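Local coordinates for metallo-beta-lactamase domain-containing protein (Thermotoga maritima, PDB 3H3E), which binds zinc through a metallo-beta-lactamase fold and is probably a metal-dependent hydrolase or transferase, its substrate being unknown, at residues A[15-20]-A[259-264]; A[231-236]-A[255-260]. The protein carries 2 engineered substitutions. All coordinates share one frame; numbering follows the deposited sequence.

Interaction 1 of 2, residues A[15-20]-A[259-264]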
# COMPACT_ATOMS: atom_id res chain seq x y z
N ILE A 15 6.25 6.68 11.56
CA ILE A 15 5.45 5.70 10.83
C ILE A 15 5.22 4.46 11.68
O ILE A 15 6.15 3.98 12.33
CB ILE A 15 6.17 5.26 9.55
CG1 ILE A 15 6.27 6.42 8.57
CG2 ILE A 15 5.44 4.10 8.91
CD1 ILE A 15 7.02 6.06 7.32
N HIS A 16 4.00 3.93 11.67
CA HIS A 16 3.68 2.74 12.46
C HIS A 16 2.98 1.67 11.66
O HIS A 16 1.94 1.93 11.08
CB HIS A 16 2.78 3.09 13.63
CG HIS A 16 3.46 3.84 14.73
ND1 HIS A 16 3.61 5.22 14.71
CD2 HIS A 16 4.01 3.42 15.89
CE1 HIS A 16 4.23 5.60 15.81
NE2 HIS A 16 4.48 4.54 16.54
N VAL A 17 3.52 0.47 11.64
CA VAL A 17 2.79 -0.61 10.99
C VAL A 17 1.72 -1.06 11.97
O VAL A 17 2.02 -1.51 13.06
CB VAL A 17 3.71 -1.77 10.57
CG1 VAL A 17 2.89 -2.91 10.05
CG2 VAL A 17 4.66 -1.30 9.50
N LEU A 18 0.45 -0.91 11.61
CA LEU A 18 -0.62 -1.25 12.53
C LEU A 18 -1.20 -2.60 12.18
O LEU A 18 -1.85 -3.23 13.00
CB LEU A 18 -1.71 -0.18 12.50
CG LEU A 18 -1.38 1.22 13.02
CD1 LEU A 18 -2.68 1.97 13.21
CD2 LEU A 18 -0.59 1.16 14.33
N CYS A 19 -0.99 -3.06 10.96
CA CYS A 19 -1.41 -4.41 10.59
C CYS A 19 -0.50 -4.99 9.51
O CYS A 19 -0.07 -4.29 8.59
CB CYS A 19 -2.86 -4.41 10.12
SG CYS A 19 -3.42 -6.02 9.56
N ASP A 20 -0.18 -6.27 9.65
CA ASP A 20 0.71 -6.96 8.73
C ASP A 20 0.62 -8.44 9.02
O ASP A 20 0.06 -8.85 10.04
CB ASP A 20 2.15 -6.49 8.89
CG ASP A 20 3.06 -7.03 7.82
OD1 ASP A 20 2.78 -6.77 6.63
OD2 ASP A 20 4.06 -7.72 8.15
N ALA A 259 3.89 -6.06 12.41
CA ALA A 259 2.84 -5.23 13.01
C ALA A 259 3.33 -4.28 14.11
O ALA A 259 2.87 -3.15 14.21
CB ALA A 259 1.69 -6.09 13.50
N GLY A 260 4.26 -4.69 14.95
CA GLY A 260 4.77 -3.71 15.89
C GLY A 260 5.56 -2.52 15.33
O GLY A 260 5.66 -1.47 15.96
N LEU A 261 6.14 -2.69 14.14
CA LEU A 261 7.20 -1.79 13.65
C LEU A 261 6.95 -0.27 13.69
O LEU A 261 5.93 0.24 13.23
CB LEU A 261 7.61 -2.21 12.24
CG LEU A 261 8.76 -1.45 11.60
CD1 LEU A 261 10.02 -1.72 12.38
CD2 LEU A 261 8.93 -1.87 10.15
N LYS A 262 7.93 0.44 14.24
CA LYS A 262 7.93 1.89 14.25
C LYS A 262 9.17 2.44 13.52
O LYS A 262 10.31 2.06 13.83
CB LYS A 262 7.89 2.39 15.70
CG LYS A 262 8.03 3.91 15.85
CD LYS A 262 8.31 4.31 17.29
CE LYS A 262 8.69 5.78 17.40
NZ LYS A 262 9.10 6.20 18.79
N LEU A 263 8.96 3.34 12.56
CA LEU A 263 10.06 3.97 11.83
C LEU A 263 10.04 5.48 12.05
O LEU A 263 8.99 6.10 12.02
CB LEU A 263 9.95 3.69 10.33
CG LEU A 263 9.96 2.25 9.82
CD1 LEU A 263 9.28 2.16 8.47
CD2 LEU A 263 11.37 1.69 9.77
N GLU A 264 11.21 6.06 12.27
CA GLU A 264 11.33 7.50 12.46
C GLU A 264 12.18 8.08 11.35
O GLU A 264 13.20 7.50 10.99
CB GLU A 264 11.92 7.83 13.83
CG GLU A 264 11.55 9.21 14.35
CD GLU A 264 11.05 9.18 15.79
OE1 GLU A 264 10.93 8.07 16.36
OE2 GLU A 264 10.77 10.26 16.35

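Interaction 2 of 2, residues A[231-236]-A[255-260]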
# COMPACT_ATOMS: atom_id res chain seq x y z
N THR A 231 16.51 2.74 1.41
CA THR A 231 15.98 1.79 2.38
C THR A 231 14.68 1.19 1.87
O THR A 231 13.84 1.91 1.34
CB THR A 231 15.64 2.46 3.71
OG1 THR A 231 16.74 3.27 4.14
CG2 THR A 231 15.31 1.44 4.79
N VAL A 232 14.51 -0.12 2.06
CA VAL A 232 13.27 -0.80 1.69
C VAL A 232 12.72 -1.64 2.85
O VAL A 232 13.45 -2.35 3.52
CB VAL A 232 13.43 -1.68 0.42
CG1 VAL A 232 12.11 -2.32 0.04
CG2 VAL A 232 13.92 -0.83 -0.73
N VAL A 233 11.41 -1.52 3.06
CA VAL A 233 10.70 -2.21 4.12
C VAL A 233 9.52 -2.95 3.48
O VAL A 233 8.43 -2.40 3.33
CB VAL A 233 10.16 -1.19 5.14
CG1 VAL A 233 9.56 -1.89 6.36
CG2 VAL A 233 11.25 -0.23 5.56
N PRO A 234 9.75 -4.21 3.09
CA PRO A 234 8.76 -5.01 2.36
C PRO A 234 7.79 -5.74 3.28
O PRO A 234 8.23 -6.51 4.14
CB PRO A 234 9.62 -6.02 1.59
CG PRO A 234 11.07 -5.70 1.94
CD PRO A 234 11.03 -4.92 3.21
N CYS A 235 6.49 -5.52 3.09
CA CYS A 235 5.49 -6.09 3.98
C CYS A 235 4.49 -6.97 3.24
O CYS A 235 4.54 -7.05 2.02
CB CYS A 235 4.70 -4.96 4.65
SG CYS A 235 5.70 -3.67 5.33
N HIS A 236 3.59 -7.62 3.98
CA HIS A 236 2.34 -8.12 3.42
C HIS A 236 2.56 -9.11 2.27
O HIS A 236 3.22 -10.14 2.45
CB HIS A 236 1.48 -6.92 2.98
CG HIS A 236 0.06 -7.26 2.63
ND1 HIS A 236 -0.68 -8.18 3.34
CD2 HIS A 236 -0.76 -6.78 1.66
CE1 HIS A 236 -1.89 -8.26 2.80
NE2 HIS A 236 -1.96 -7.43 1.78
N MSE A 255 14.79 -3.57 5.78
CA MSE A 255 14.31 -3.69 7.15
C MSE A 255 13.19 -4.74 7.23
O MSE A 255 12.46 -4.93 6.27
CB MSE A 255 13.83 -2.33 7.67
CG MSE A 255 14.83 -1.21 7.42
SE MSE A 255 14.46 0.25 8.38
CE MSE A 255 14.44 -0.49 9.99
N ASP A 256 13.08 -5.43 8.36
CA ASP A 256 12.03 -6.43 8.51
C ASP A 256 10.71 -5.76 8.88
O ASP A 256 10.68 -4.89 9.76
CB ASP A 256 12.42 -7.50 9.52
CG ASP A 256 13.54 -8.40 9.02
OD1 ASP A 256 13.63 -8.64 7.80
OD2 ASP A 256 14.34 -8.87 9.86
N CYS A 257 9.65 -6.14 8.20
CA CYS A 257 8.34 -5.56 8.45
C CYS A 257 7.54 -6.45 9.39
O CYS A 257 7.54 -7.68 9.25
CB CYS A 257 7.59 -5.35 7.14
SG CYS A 257 6.18 -4.19 7.25
N TYR A 258 6.87 -5.83 10.34
CA TYR A 258 5.97 -6.53 11.25
C TYR A 258 5.01 -5.54 11.89
O TYR A 258 5.28 -4.33 11.93
CB TYR A 258 6.76 -7.30 12.32
CG TYR A 258 7.72 -6.43 13.09
CD1 TYR A 258 9.02 -6.25 12.65
CD2 TYR A 258 7.32 -5.77 14.24
CE1 TYR A 258 9.89 -5.43 13.33
CE2 TYR A 258 8.19 -4.95 14.94
CZ TYR A 258 9.47 -4.79 14.47
OH TYR A 258 10.36 -3.99 15.16
N ALA A 259 3.89 -6.06 12.41
CA ALA A 259 2.84 -5.23 13.01
C ALA A 259 3.33 -4.28 14.11
O ALA A 259 2.87 -3.15 14.21
CB ALA A 259 1.69 -6.09 13.50
N GLY A 260 4.26 -4.69 14.95
CA GLY A 260 4.77 -3.71 15.89
C GLY A 260 5.56 -2.52 15.33
O GLY A 260 5.66 -1.47 15.96

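Interaction 1 of 2, residues A[15-20]-A[259-264]
Ile15 O is among the best-held polar atoms, gripped twice: it accepts a hydrogen bond from Leu263 N at 2.9 Å, in the carbonyl plane, and a weaker CA-H...O contact from Lys262 CA at 3.4 Å. The reciprocal bond, Ile15 N to Leu263 O (2.8 Å), closes an antiparallel hydrogen-bonded pair, and Val17 N extends the ladder to Leu261 O at 2.9 Å, an oxygen held likewise by a CA-H...O contact from His16 CA. On the face shared by Ile15 and Leu263 the two CB atoms lie 4.2 Å apart. Val17 CG2, anti to its carbonyl carbon, meets Leu261 CB at 4.1 Å as the side chains cross obliquely. The other face carries His16 and Lys262, lying alongside each other and pointing the same way. The extended lysine chain, CG anti to the backbone N (chi1 174°), brings CG to 3.7 Å from His16 NE2, and its amine runs on toward poorly ordered Glu264 of its own strand in a long salt bridge. Strand 262-265 is outermost in the mixed sheet; strand 13-19 pairs on its far side with strand 34-37, with a classic beta bulge where Leu18 and Cys19 both face Ser34. Leu18 packs on helix 49-56, whereas Leu261 touches Val233 of strand 231-235.

Interaction 2 of 2, residues A[231-236]-A[255-260]
Residues 255-257 run alongside strand 231-235 in the same direction, with Val233 opposite Met255 (CA to CA 4.9 Å) and Cys235 opposite Cys257 (CA to CA 5.3 Å). One hydrogen bond joins the backbones: Met255 N-H donates to Val232 O at 2.9 Å, almost straight (166°) and nearly along the C=O axis. Pro234 has no N-H for Met255 O, and its ring CD sits 3.4 Å from that oxygen. Val233 straddles the next step with its two methyls, CG2 against Met255 CB at 3.9 Å and CG1 against Cys257 CB. Met255, a selenomethionine, crosses Thr231 obliquely, CG resting 3.8 Å from the threonine CG2. Beyond the proline comes a covalent link, Cys235 SG to Cys257 SG at 2.0 Å. Its right-handed twist (chi3 81°) joins unlike rotamers: Cys235 holds SG anti to its carbonyl carbon, Cys257 anti to its backbone N (chi1 -162°). The next residue, His236, is held by Asp21 and faces a possible, unconfirmed vacant metal position with Asp73 and His74. Chemically, beyond the single backbone bond the contact is held by apolar packing and the disulfide, a crosslink of oxidised cysteines that fixes residue 257 against Cys235, immediately before His236.

In the fold
Both contacts are largely buried, and they follow one another along the chain: Met255 and Cys257 lie against strand 231-235, then Leu261 to Leu263 against strand 13-19. This is a worked example of one connection bridging the two mixed sheets of the metallo-beta-lactamase sandwich. Interaction 1 depends on a regular antiparallel ladder at a sheet margin, with Lys262 and Glu264 exposed to solvent; interaction 2 relies on one backbone bond, apolar packing and a disulfide. They meet where Asp20 OD1 takes a weak hydrogen bond from His236 N and where Leu261 CD2 packs near Asp256 O. The bound zinc, held by His69, His71 and His182, lies about 12 Å from the side chains of Asp20 and Cys235.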